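Local coordinates for protein putative mandelate racemase (Salmonella typhimurium, PDB 2O56) that is of unknown function but belongs to the enolase superfamily, binds magnesium and probably acts as a hydro-lyase, at residues Y245-V250 and V292-I297; I219-A224 and A271-Y276; R282-L285 and S289-V292; M312-D317 and I341-I346. All coordinates share one frame; numbering follows the deposited sequence.

Interaction 1 of 4, residues Y245-V250 and V292-I297. With MG (magnesium ion), chain I.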
loop_
_atom_site.group_PDB
_atom_site.type_symbol
_atom_site.label_atom_id
_atom_site.label_comp_id
_atom_site.label_asym_id
_atom_site.label_seq_id
_atom_site.Cartn_x
_atom_site.Cartn_y
_atom_site.Cartn_z
ATOM N N TYR A 245 -7.564 25.541 -14.213
ATOM C CA TYR A 245 -6.583 24.667 -13.584
ATOM C C TYR A 245 -5.334 25.387 -13.111
ATOM O O TYR A 245 -5.145 26.565 -13.393
ATOM C CB TYR A 245 -6.278 23.471 -14.483
ATOM C CG TYR A 245 -5.982 23.764 -15.950
ATOM C CD1 TYR A 245 -4.701 24.099 -16.371
ATOM C CD2 TYR A 245 -6.980 23.636 -16.924
ATOM C CE1 TYR A 245 -4.421 24.326 -17.709
ATOM C CE2 TYR A 245 -6.701 23.862 -18.270
ATOM C CZ TYR A 245 -5.428 24.216 -18.648
ATOM O OH TYR A 245 -5.140 24.427 -19.974
ATOM N N TYR A 246 -4.487 24.668 -12.369
ATOM C CA TYR A 246 -3.371 25.246 -11.641
ATOM C C TYR A 246 -2.122 24.589 -12.232
ATOM O O TYR A 246 -1.944 23.396 -12.059
ATOM C CB TYR A 246 -3.508 24.822 -10.175
ATOM C CG TYR A 246 -2.590 25.506 -9.169
ATOM C CD1 TYR A 246 -2.114 26.797 -9.380
ATOM C CD2 TYR A 246 -2.220 24.848 -7.985
ATOM C CE1 TYR A 246 -1.295 27.420 -8.448
ATOM C CE2 TYR A 246 -1.394 25.469 -7.035
ATOM C CZ TYR A 246 -0.937 26.747 -7.276
ATOM O OH TYR A 246 -0.123 27.355 -6.359
ATOM N N GLU A 247 -1.283 25.356 -12.930
ATOM C CA GLU A 247 -0.289 24.801 -13.859
ATOM C C GLU A 247 1.122 24.777 -13.264
ATOM O O GLU A 247 1.611 25.775 -12.727
ATOM C CB GLU A 247 -0.278 25.583 -15.199
ATOM C CG GLU A 247 0.843 25.160 -16.117
ATOM C CD GLU A 247 0.778 25.775 -17.497
ATOM O OE1 GLU A 247 -0.321 26.156 -17.965
ATOM O OE2 GLU A 247 1.848 25.878 -18.124
ATOM N N GLU A 248 1.777 23.625 -13.367
ATOM C CA GLU A 248 3.123 23.445 -12.836
ATOM C C GLU A 248 3.372 24.026 -11.441
ATOM O O GLU A 248 4.313 24.805 -11.262
ATOM C CB GLU A 248 4.149 24.034 -13.822
ATOM C CG GLU A 248 4.341 23.199 -15.083
ATOM C CD GLU A 248 5.705 23.391 -15.694
ATOM O OE1 GLU A 248 5.987 24.521 -16.120
ATOM O OE2 GLU A 248 6.495 22.418 -15.749
ATOM N N PRO A 249 2.559 23.637 -10.436
ATOM C CA PRO A 249 2.808 24.195 -9.107
ATOM C C PRO A 249 4.203 23.794 -8.581
ATOM O O PRO A 249 4.812 24.500 -7.780
ATOM C CB PRO A 249 1.710 23.547 -8.259
ATOM C CG PRO A 249 1.344 22.284 -8.993
ATOM C CD PRO A 249 1.458 22.650 -10.423
ATOM N N VAL A 250 4.728 22.673 -9.056
ATOM C CA VAL A 250 5.992 22.178 -8.532
ATOM C C VAL A 250 6.670 21.406 -9.697
ATOM O O VAL A 250 5.996 20.973 -10.630
ATOM C CB VAL A 250 5.738 21.275 -7.278
ATOM C CG1 VAL A 250 4.953 19.984 -7.659
ATOM C CG2 VAL A 250 7.036 20.900 -6.605
ATOM N N VAL A 292 -5.068 17.687 -15.919
ATOM C CA VAL A 292 -4.825 18.138 -17.297
ATOM C C VAL A 292 -3.346 17.918 -17.604
ATOM O O VAL A 292 -2.499 18.305 -16.810
ATOM C CB VAL A 292 -5.171 19.647 -17.470
ATOM C CG1 VAL A 292 -4.731 20.195 -18.871
ATOM C CG2 VAL A 292 -6.662 19.878 -17.258
ATOM N N ILE A 293 -3.045 17.285 -18.741
ATOM C CA ILE A 293 -1.656 17.091 -19.150
ATOM C C ILE A 293 -1.274 18.018 -20.305
ATOM O O ILE A 293 -2.103 18.337 -21.167
ATOM C CB ILE A 293 -1.322 15.606 -19.444
ATOM C CG1 ILE A 293 -2.133 15.093 -20.629
ATOM C CG2 ILE A 293 -1.558 14.732 -18.170
ATOM C CD1 ILE A 293 -1.474 13.902 -21.311
ATOM N N GLN A 294 -0.022 18.471 -20.297
ATOM C CA GLN A 294 0.415 19.519 -21.206
ATOM C C GLN A 294 1.706 19.190 -21.940
ATOM O O GLN A 294 2.645 19.994 -21.900
ATOM C CB GLN A 294 0.586 20.847 -20.464
ATOM C CG GLN A 294 -0.615 21.221 -19.605
ATOM C CD GLN A 294 -0.348 22.431 -18.751
ATOM O OE1 GLN A 294 0.560 22.434 -17.946
ATOM N NE2 GLN A 294 -1.134 23.473 -18.938
ATOM N N PRO A 295 1.754 18.029 -22.636
ATOM C CA PRO A 295 2.978 17.753 -23.357
ATOM C C PRO A 295 3.152 18.768 -24.472
ATOM O O PRO A 295 2.174 19.202 -25.084
ATOM C CB PRO A 295 2.763 16.333 -23.927
ATOM C CG PRO A 295 1.255 16.155 -23.967
ATOM C CD PRO A 295 0.724 16.986 -22.832
ATOM N N ASP A 296 4.396 19.167 -24.686
ATOM C CA ASP A 296 4.788 19.967 -25.846
ATOM C C ASP A 296 5.247 18.964 -26.909
ATOM O O ASP A 296 6.128 18.164 -26.646
ATOM C CB ASP A 296 5.942 20.889 -25.400
ATOM C CG ASP A 296 6.394 21.876 -26.486
ATOM O OD1 ASP A 296 6.704 21.456 -27.609
ATOM O OD2 ASP A 296 6.487 23.086 -26.194
ATOM N N ILE A 297 4.650 18.990 -28.100
ATOM C CA ILE A 297 4.998 18.006 -29.129
ATOM C C ILE A 297 6.467 18.150 -29.542
ATOM O O ILE A 297 7.092 17.174 -29.920
ATOM C CB ILE A 297 4.019 18.059 -30.353
ATOM C CG1 ILE A 297 2.629 17.577 -29.941
ATOM C CG2 ILE A 297 4.502 17.191 -31.550
ATOM C CD1 ILE A 297 1.493 18.126 -30.812
HETATM MG MG MG I . 3.751 26.836 -18.683
HETATM O O HOH W 1 3.500 27.608 -20.750
HETATM O O HOH W 2 4.712 26.424 -16.514
#
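Tyr-245 and Glu-247, on and beside strand 246-247, meet Val-292 of strand 292-293 and Gln-294 just after it in the modified (beta/alpha)-barrel of the enolase superfamily. Strand 269-271 runs between the two, and the contact is made by side chains that reach past it; the nearest CA atoms, those of Tyr-245 and Val-292, are 7.7 Å apart. The tightly packed part is apolar. Both methyls of Val-292 lie against one face of the Tyr-245 ring, CG1 in a CH-pi contact 4.2 Å from the ring centroid and 15° off its normal, and CG2 3.8 Å from CD2. With chi1 at 48°, the ring carbon CG of Tyr-245 sits between the backbone N and carbonyl carbon, which turns the ring over toward Val-292. Ala-270 of the same chain and Pro-192 of a neighbouring subunit also pack here, while the Tyr-245 hydroxyl is hydrogen-bonded to Gln-321.

The other side is polar and water-bearing, held by a few directed bonds. Glu-247 reaches out with an extended chain and gives OE2 to the magnesium ion at 2.2 Å; two waters also bind the metal, and Glu-221 and Glu-273 supply further oxygens. Its second oxygen, OE1, is shared by Lys-172 in a salt bridge and by the Gln-294 amide, so both carboxylate oxygens are gripped and the group is fixed in rotation. Gln-294 also bonds to Gln-321 through NE2. Amide and carboxylate planes stand 82° apart, and Gln-294 NE2 approaches Glu-247 OE1 from above the carboxylate plane at 3.0 Å.

Interaction 2 of 4, residues I219-A224 and A271-Y276. With MG (magnesium ion), chain I.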
loop_
_atom_site.group_PDB
_atom_site.type_symbol
_atom_site.label_atom_id
_atom_site.label_comp_id
_atom_site.label_asym_id
_atom_site.label_seq_id
_atom_site.Cartn_x
_atom_site.Cartn_y
_atom_site.Cartn_z
ATOM N N ILE A 219 -6.639 30.300 -15.827
ATOM C CA ILE A 219 -5.606 29.330 -15.458
ATOM C C ILE A 219 -4.519 30.066 -14.678
ATOM O O ILE A 219 -4.039 31.112 -15.116
ATOM C CB ILE A 219 -5.006 28.649 -16.724
ATOM C CG1 ILE A 219 -6.111 27.937 -17.501
ATOM C CG2 ILE A 219 -3.854 27.668 -16.359
ATOM C CD1 ILE A 219 -5.793 27.732 -18.972
ATOM N N ALA A 220 -4.151 29.528 -13.514
ATOM C CA ALA A 220 -3.060 30.072 -12.727
ATOM C C ALA A 220 -1.792 29.291 -13.014
ATOM O O ALA A 220 -1.747 28.084 -12.785
ATOM C CB ALA A 220 -3.409 29.968 -11.254
ATOM N N GLU A 221 -0.779 29.992 -13.518
ATOM C CA GLU A 221 0.476 29.398 -13.952
ATOM C C GLU A 221 1.535 29.736 -12.910
ATOM O O GLU A 221 1.582 30.859 -12.417
ATOM C CB GLU A 221 0.828 29.959 -15.334
ATOM C CG GLU A 221 2.270 30.079 -15.671
ATOM C CD GLU A 221 2.838 28.788 -16.239
ATOM O OE1 GLU A 221 2.925 28.662 -17.479
ATOM O OE2 GLU A 221 3.192 27.891 -15.445
ATOM N N MET A 222 2.355 28.752 -12.540
ATOM C CA MET A 222 3.330 28.932 -11.466
ATOM C C MET A 222 4.764 28.730 -11.944
ATOM O O MET A 222 5.701 29.085 -11.232
ATOM C CB MET A 222 3.070 27.955 -10.316
ATOM C CG MET A 222 1.750 28.105 -9.623
ATOM S SD MET A 222 1.375 29.779 -9.062
ATOM C CE MET A 222 2.302 29.862 -7.542
ATOM N N HIS A 223 4.918 28.114 -13.115
ATOM C CA HIS A 223 6.212 27.917 -13.781
ATOM C C HIS A 223 7.175 27.002 -13.013
ATOM O O HIS A 223 8.353 26.933 -13.373
ATOM C CB HIS A 223 6.924 29.258 -14.020
ATOM C CG HIS A 223 6.376 30.067 -15.155
ATOM N ND1 HIS A 223 5.637 31.220 -14.958
ATOM C CD2 HIS A 223 6.482 29.910 -16.495
ATOM C CE1 HIS A 223 5.303 31.729 -16.129
ATOM N NE2 HIS A 223 5.802 30.955 -17.077
ATOM N N ALA A 224 6.680 26.331 -11.964
ATOM C CA ALA A 224 7.510 25.609 -10.991
ATOM C C ALA A 224 8.582 26.476 -10.343
ATOM O O ALA A 224 9.689 25.994 -10.042
ATOM C CB ALA A 224 8.117 24.329 -11.619
ATOM N N ALA A 271 0.277 19.843 -15.718
ATOM C CA ALA A 271 1.712 19.878 -15.906
ATOM C C ALA A 271 1.966 19.081 -17.155
ATOM O O ALA A 271 1.079 18.352 -17.610
ATOM C CB ALA A 271 2.438 19.237 -14.717
ATOM N N GLY A 272 3.175 19.208 -17.699
ATOM C CA GLY A 272 3.591 18.334 -18.783
ATOM C C GLY A 272 4.664 18.898 -19.703
ATOM O O GLY A 272 5.342 18.149 -20.401
ATOM N N GLU A 273 4.852 20.214 -19.704
ATOM C CA GLU A 273 5.892 20.781 -20.571
ATOM C C GLU A 273 7.295 20.271 -20.235
ATOM O O GLU A 273 8.179 20.241 -21.104
ATOM C CB GLU A 273 5.839 22.311 -20.608
ATOM C CG GLU A 273 6.149 23.014 -19.306
ATOM C CD GLU A 273 5.711 24.460 -19.341
ATOM O OE1 GLU A 273 4.562 24.745 -18.943
ATOM O OE2 GLU A 273 6.496 25.318 -19.787
ATOM N N ARG A 274 7.480 19.841 -18.984
ATOM C CA ARG A 274 8.738 19.278 -18.532
ATOM C C ARG A 274 8.668 17.830 -18.072
ATOM O O ARG A 274 9.505 17.370 -17.305
ATOM C CB ARG A 274 9.375 20.173 -17.482
ATOM C CG ARG A 274 9.997 21.429 -18.096
ATOM C CD ARG A 274 10.537 22.306 -17.019
ATOM N NE ARG A 274 9.473 23.093 -16.403
ATOM C CZ ARG A 274 9.692 24.145 -15.630
ATOM N NH1 ARG A 274 10.940 24.517 -15.376
ATOM N NH2 ARG A 274 8.676 24.820 -15.117
ATOM N N ILE A 275 7.693 17.109 -18.605
ATOM C CA ILE A 275 7.521 15.675 -18.399
ATOM C C ILE A 275 7.519 15.001 -19.781
ATOM O O ILE A 275 6.788 15.412 -20.685
ATOM C CB ILE A 275 6.155 15.417 -17.733
ATOM C CG1 ILE A 275 6.023 16.172 -16.406
ATOM C CG2 ILE A 275 5.954 13.962 -17.476
ATOM C CD1 ILE A 275 4.578 16.052 -15.749
ATOM N N TYR A 276 8.358 13.989 -19.953
ATOM C CA TYR A 276 8.680 13.485 -21.290
ATOM C C TYR A 276 8.332 12.021 -21.459
ATOM O O TYR A 276 8.648 11.199 -20.596
ATOM C CB TYR A 276 10.168 13.712 -21.610
ATOM C CG TYR A 276 10.692 15.031 -21.130
ATOM C CD1 TYR A 276 10.137 16.232 -21.592
ATOM C CD2 TYR A 276 11.715 15.091 -20.197
ATOM C CE1 TYR A 276 10.585 17.462 -21.148
ATOM C CE2 TYR A 276 12.174 16.330 -19.736
ATOM C CZ TYR A 276 11.592 17.507 -20.228
ATOM O OH TYR A 276 12.059 18.727 -19.811
HETATM MG MG MG I . 3.751 26.836 -18.683
HETATM O O HOH W 3 11.024 26.863 -13.684
HETATM O O HOH W 1 3.500 27.608 -20.750
HETATM O O HOH W 2 4.712 26.424 -16.514
#
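His-223 and Ala-224, which meet Arg-274, both have positive phi as the chain leaves strand 217-221. In the other segment, residues 272-275 form a type I beta turn closed by Ile-275 N to Gly-272 O at 3.1 Å. The backbones stay well apart, 9.5 Å between the CA atoms of His-223 and Ala-271. Arg-274 donates from NH2 to His-223 O at 2.8 Å; the oxygen lies in the guanidinium plane, whereas the nitrogen stands above the carbonyl plane. Water 3 joins the same carbonyl to Arg-274 NH1, and Ala-224 CB lies 3.6 Å from Arg-274 NH2. Glu-221 OE1 and Glu-273 OE1 each bind the magnesium ion at 2.3 Å, and with Glu-247 they form the three-carboxylate site at the C-terminal ends of barrel strands, as in the enolase superfamily. Bent at chi2 (86°), the Glu-221 chain places its carboxyl carbon over the centre of the His-223 ring, while OE2 accepts His-223 N. Arg-274 also forms a salt bridge with Glu-248 and a cation-pi contact with Phe-86 of a neighbouring subunit. Strand 246-247 lies beside strand 217-221, helix 228-238 packs on Ala-220 and Met-222, and helix 277-286 begins one residue after the turn.

Interaction 3 of 4, residues R282-L285 and S289-V292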
loop_
_atom_site.group_PDB
_atom_site.type_symbol
_atom_site.label_atom_id
_atom_site.label_comp_id
_atom_site.label_asym_id
_atom_site.label_seq_id
_atom_site.Cartn_x
_atom_site.Cartn_y
_atom_site.Cartn_z
ATOM N N ARG A 282 3.729 8.289 -16.815
ATOM C CA ARG A 282 3.267 7.148 -16.035
ATOM C C ARG A 282 3.019 7.384 -14.526
ATOM O O ARG A 282 1.908 7.120 -14.052
ATOM C CB ARG A 282 4.143 5.914 -16.272
ATOM C CG ARG A 282 3.654 4.701 -15.514
ATOM C CD ARG A 282 4.767 3.690 -15.187
ATOM N NE ARG A 282 5.829 4.312 -14.395
ATOM C CZ ARG A 282 5.787 4.466 -13.069
ATOM N NH1 ARG A 282 4.754 4.027 -12.358
ATOM N NH2 ARG A 282 6.787 5.064 -12.452
ATOM N N PRO A 283 4.031 7.890 -13.775
ATOM C CA PRO A 283 3.817 8.053 -12.322
ATOM C C PRO A 283 2.760 9.073 -11.943
ATOM O O PRO A 283 2.095 8.920 -10.913
ATOM C CB PRO A 283 5.163 8.566 -11.825
ATOM C CG PRO A 283 5.786 9.186 -13.025
ATOM C CD PRO A 283 5.396 8.310 -14.149
ATOM N N PHE A 284 2.606 10.107 -12.758
ATOM C CA PHE A 284 1.528 11.102 -12.555
ATOM C C PHE A 284 0.141 10.558 -12.868
ATOM O O PHE A 284 -0.884 11.039 -12.344
ATOM C CB PHE A 284 1.824 12.332 -13.411
ATOM C CG PHE A 284 3.100 12.991 -13.045
ATOM C CD1 PHE A 284 3.150 13.864 -11.959
ATOM C CD2 PHE A 284 4.269 12.691 -13.724
ATOM C CE1 PHE A 284 4.350 14.462 -11.569
ATOM C CE2 PHE A 284 5.483 13.274 -13.336
ATOM C CZ PHE A 284 5.513 14.175 -12.258
ATOM N N LEU A 285 0.094 9.569 -13.745
ATOM C CA LEU A 285 -1.181 8.920 -14.057
ATOM C C LEU A 285 -1.531 7.958 -12.937
ATOM O O LEU A 285 -2.666 7.929 -12.472
ATOM C CB LEU A 285 -1.118 8.188 -15.399
ATOM C CG LEU A 285 -0.819 9.056 -16.622
ATOM C CD1 LEU A 285 -0.668 8.154 -17.824
ATOM C CD2 LEU A 285 -1.918 10.024 -16.860
ATOM N N SER A 289 -2.272 12.636 -9.577
ATOM C CA SER A 289 -2.000 14.068 -9.249
ATOM C C SER A 289 -2.478 15.086 -10.288
ATOM O O SER A 289 -2.878 16.206 -9.938
ATOM C CB SER A 289 -0.515 14.297 -8.961
ATOM O OG SER A 289 0.304 13.851 -10.036
ATOM N N LEU A 290 -2.430 14.712 -11.566
ATOM C CA LEU A 290 -2.720 15.658 -12.657
ATOM C C LEU A 290 -4.136 15.451 -13.146
ATOM O O LEU A 290 -4.593 14.322 -13.217
ATOM C CB LEU A 290 -1.712 15.490 -13.816
ATOM C CG LEU A 290 -0.233 15.758 -13.473
ATOM C CD1 LEU A 290 0.612 15.667 -14.721
ATOM C CD2 LEU A 290 -0.128 17.153 -12.838
ATOM N N SER A 291 -4.839 16.539 -13.460
ATOM C CA SER A 291 -6.129 16.458 -14.128
ATOM C C SER A 291 -5.989 16.779 -15.607
ATOM O O SER A 291 -6.728 16.256 -16.437
ATOM C CB SER A 291 -7.125 17.465 -13.506
ATOM O OG SER A 291 -7.465 17.092 -12.182
ATOM N N VAL A 292 -5.068 17.687 -15.919
ATOM C CA VAL A 292 -4.825 18.138 -17.297
ATOM C C VAL A 292 -3.346 17.918 -17.604
ATOM O O VAL A 292 -2.499 18.305 -16.810
ATOM C CB VAL A 292 -5.171 19.647 -17.470
ATOM C CG1 VAL A 292 -4.731 20.195 -18.871
ATOM C CG2 VAL A 292 -6.662 19.878 -17.258
#
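Phe-284 is the residue of helix 277-286 that meets Ser-289 and Leu-290 as the chain doubles back towards strand 292-293. At Arg-282, just ahead of it, the helix carries a salt bridge to Glu-286. Pro-283 follows and has no N-H to give, and the helix is kinked here, the nitrogens of Pro-283 and Phe-284 both lacking a bond to the preceding turn. Phe-284 then makes the contact. Its CG lies anti to the carbonyl carbon (chi1 -61°), bringing CB and the near part of the ring obliquely against Leu-290 CD1, with CB to Leu-290 CD1 at 3.8 Å. Ser-289 OG comes to the ring edge, near its plane, 3.4 Å from Phe-284 CD1; this hydroxyl is hydrogen-bonded to Asn-287 OD1. The backbone adds a weak bond from Ser-289 N to Phe-284 O, 3.5 Å long and bent to 135°. Leu-290 N, buried by the same contact, has no partner. Leu-285 closes the segment with a weak bond from its N to Arg-282 O, and its side chain turns instead to helix 302-314.

Met-258 of helix 255-264 packs on Phe-284, Ser-289 and Leu-290 together, and Leu-290 also rests on Leu-269 and Ala-271 of strand 269-271. The Leu-290 side chain is about 12 Å from the magnesium ion. The end of a helix is thus folded onto the short loop that leads into the next strand, the alpha-to-beta connection repeated round a (beta/alpha)-barrel.

Interaction 4 of 4, residues M312-D317 and I341-I346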
loop_
_atom_site.group_PDB
_atom_site.type_symbol
_atom_site.label_atom_id
_atom_site.label_comp_id
_atom_site.label_asym_id
_atom_site.label_seq_id
_atom_site.Cartn_x
_atom_site.Cartn_y
_atom_site.Cartn_z
ATOM N N MET A 312 -2.940 7.049 -23.574
ATOM C CA MET A 312 -2.748 6.471 -22.239
ATOM C C MET A 312 -3.423 7.321 -21.163
ATOM O O MET A 312 -4.054 6.817 -20.241
ATOM C CB MET A 312 -1.261 6.404 -21.935
ATOM C CG MET A 312 -0.950 5.600 -20.690
ATOM S SD MET A 312 0.802 5.241 -20.534
ATOM C CE MET A 312 1.473 6.901 -20.366
ATOM N N ALA A 313 -3.295 8.627 -21.287
ATOM C CA ALA A 313 -3.903 9.520 -20.294
ATOM C C ALA A 313 -5.442 9.433 -20.242
ATOM O O ALA A 313 -6.053 9.707 -19.206
ATOM C CB ALA A 313 -3.452 10.902 -20.529
ATOM N N HIS A 314 -6.062 9.078 -21.369
ATOM C CA HIS A 314 -7.520 8.957 -21.493
ATOM C C HIS A 314 -8.084 7.870 -20.572
ATOM O O HIS A 314 -9.174 8.028 -20.016
ATOM C CB HIS A 314 -7.893 8.720 -22.969
ATOM C CG HIS A 314 -9.361 8.880 -23.283
ATOM N ND1 HIS A 314 -10.109 9.966 -22.875
ATOM C CD2 HIS A 314 -10.200 8.105 -24.016
ATOM C CE1 HIS A 314 -11.348 9.843 -23.331
ATOM N NE2 HIS A 314 -11.430 8.722 -24.027
ATOM N N VAL A 315 -7.311 6.801 -20.351
ATOM C CA VAL A 315 -7.662 5.759 -19.362
ATOM C C VAL A 315 -7.887 6.297 -17.939
ATOM O O VAL A 315 -8.621 5.702 -17.142
ATOM C CB VAL A 315 -6.588 4.660 -19.361
ATOM C CG1 VAL A 315 -6.976 3.472 -18.465
ATOM C CG2 VAL A 315 -6.342 4.223 -20.804
ATOM N N TYR A 316 -7.239 7.415 -17.630
ATOM C CA TYR A 316 -7.227 7.972 -16.273
ATOM C C TYR A 316 -7.980 9.285 -16.299
ATOM O O TYR A 316 -7.828 10.112 -15.403
ATOM C CB TYR A 316 -5.782 8.223 -15.808
ATOM C CG TYR A 316 -4.947 6.949 -15.758
ATOM C CD1 TYR A 316 -4.887 6.187 -14.605
ATOM C CD2 TYR A 316 -4.257 6.506 -16.882
ATOM C CE1 TYR A 316 -4.145 5.013 -14.568
ATOM C CE2 TYR A 316 -3.499 5.329 -16.861
ATOM C CZ TYR A 316 -3.451 4.595 -15.695
ATOM O OH TYR A 316 -2.704 3.444 -15.631
ATOM N N ASP A 317 -8.787 9.469 -17.341
ATOM C CA ASP A 317 -9.669 10.626 -17.460
ATOM C C ASP A 317 -8.911 11.947 -17.462
ATOM O O ASP A 317 -9.371 12.926 -16.861
ATOM C CB ASP A 317 -10.689 10.641 -16.314
ATOM C CG ASP A 317 -11.894 9.759 -16.582
ATOM O OD1 ASP A 317 -11.794 8.836 -17.417
ATOM O OD2 ASP A 317 -12.945 9.989 -15.944
ATOM N N ILE A 341 -7.477 14.053 -31.247
ATOM C CA ILE A 341 -7.654 13.348 -29.967
ATOM C C ILE A 341 -9.044 13.603 -29.358
ATOM O O ILE A 341 -9.576 14.721 -29.453
ATOM C CB ILE A 341 -6.534 13.695 -28.941
ATOM C CG1 ILE A 341 -6.523 15.196 -28.648
ATOM C CG2 ILE A 341 -5.155 13.257 -29.454
ATOM C CD1 ILE A 341 -5.702 15.573 -27.414
ATOM N N PRO A 342 -9.647 12.560 -28.737
ATOM C CA PRO A 342 -10.923 12.738 -28.027
ATOM C C PRO A 342 -10.837 13.617 -26.791
ATOM O O PRO A 342 -11.814 14.286 -26.461
ATOM C CB PRO A 342 -11.359 11.305 -27.662
ATOM C CG PRO A 342 -10.177 10.452 -27.862
ATOM C CD PRO A 342 -9.172 11.162 -28.724
ATOM N N ASN A 343 -9.681 13.625 -26.119
ATOM C CA ASN A 343 -9.587 14.220 -24.799
ATOM C C ASN A 343 -8.906 15.594 -24.747
ATOM O O ASN A 343 -8.095 15.875 -23.875
ATOM C CB ASN A 343 -9.001 13.245 -23.777
ATOM C CG ASN A 343 -7.679 12.657 -24.208
ATOM O OD1 ASN A 343 -7.443 12.391 -25.394
ATOM N ND2 ASN A 343 -6.811 12.414 -23.235
ATOM N N PHE A 344 -9.262 16.452 -25.691
ATOM C CA PHE A 344 -8.721 17.802 -25.767
ATOM C C PHE A 344 -9.523 18.697 -24.822
ATOM O O PHE A 344 -10.739 18.553 -24.758
ATOM C CB PHE A 344 -8.862 18.299 -27.209
ATOM C CG PHE A 344 -8.635 19.766 -27.378
ATOM C CD1 PHE A 344 -7.358 20.304 -27.300
ATOM C CD2 PHE A 344 -9.705 20.621 -27.615
ATOM C CE1 PHE A 344 -7.155 21.650 -27.472
ATOM C CE2 PHE A 344 -9.501 21.971 -27.794
ATOM C CZ PHE A 344 -8.235 22.487 -27.718
ATOM N N VAL A 345 -8.862 19.633 -24.162
ATOM C CA VAL A 345 -9.514 20.722 -23.461
ATOM C C VAL A 345 -9.403 22.121 -24.058
ATOM O O VAL A 345 -10.378 22.706 -24.329
ATOM C CB VAL A 345 -9.279 20.755 -21.934
ATOM C CG1 VAL A 345 -7.857 20.723 -21.570
ATOM C CG2 VAL A 345 -10.003 21.964 -21.255
ATOM N N ILE A 346 -8.196 22.632 -24.200
ATOM C CA ILE A 346 -7.978 24.010 -24.646
ATOM C C ILE A 346 -6.591 24.155 -25.292
ATOM O O ILE A 346 -5.706 23.330 -25.051
ATOM C CB ILE A 346 -8.282 25.046 -23.516
ATOM C CG1 ILE A 346 -8.623 26.433 -24.083
ATOM C CG2 ILE A 346 -7.202 25.069 -22.439
ATOM C CD1 ILE A 346 -9.222 27.396 -23.031
#
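His-314 holds its CG anti to the backbone N (chi1 -167°), while Asn-343 places CG between its backbone N and carbonyl carbon (chi1 53°); these torsions bring ND1 of the imidazole against CB of the asparagine and turn the amide toward the last turn of helix 302-314. The contact belongs to the outer layer of the (beta/alpha)-barrel, where a Schellman motif ends that helix: Asp-317, with positive phi, is its C-prime residue, its N bonding to His-314 O at 3.1 Å and Lys-318 N to Ala-313 O. Facing it is the loop from helix 328-340 to strand 347-350.

No hydrogen bond links the two segments, which meet through van der Waals contact. His-314 ND1 lies 3.6 Å from Asn-343 CB, and ring and amide planes are turned 49° apart, so they do not stack. Pro-342 covers one face of the imidazole more loosely, its CG 4.4 Å from His-314 NE2. The buried amide is satisfied elsewhere: Asn-343 ND2 is hydrogen-bonded to both Lys-318 O and Cys-310 O, which fixes the rotation of the amide and ties the loop to the helix end and to the chain entering strand 319-320. Far from the metal site, this corner lies against other subunits instead. His-314 NE2 makes a weak hydrogen bond to Glu-79 of one neighbouring subunit, and Asp-317 OD2 bonds to Thr-228 of another. Within the contact, the amide nitrogen ND2 of Asn-343 passes 3.9 Å from CB of His-314.

All four contacts belong to the barrel domain. Interactions 1 and 2 have centres about 4 Å apart and alternate along the chain, their segments lying on or just after strands of one parallel sheet; they share the magnesium ion and two of its waters. Interaction 3 follows interaction 2 in the chain and ends at Val-292, where interaction 1 has its second segment, with centres about 10 Å apart. Interaction 4 comes last, its centre about 11 Å from that of interaction 3 and about 17 Å from that of interaction 2; Leu-285 packing on Met-312 and Ala-313 joins it to interaction 3. The set runs from the metal site at the strand ends out to the helical layer, with neighbouring subunits touching all four contacts.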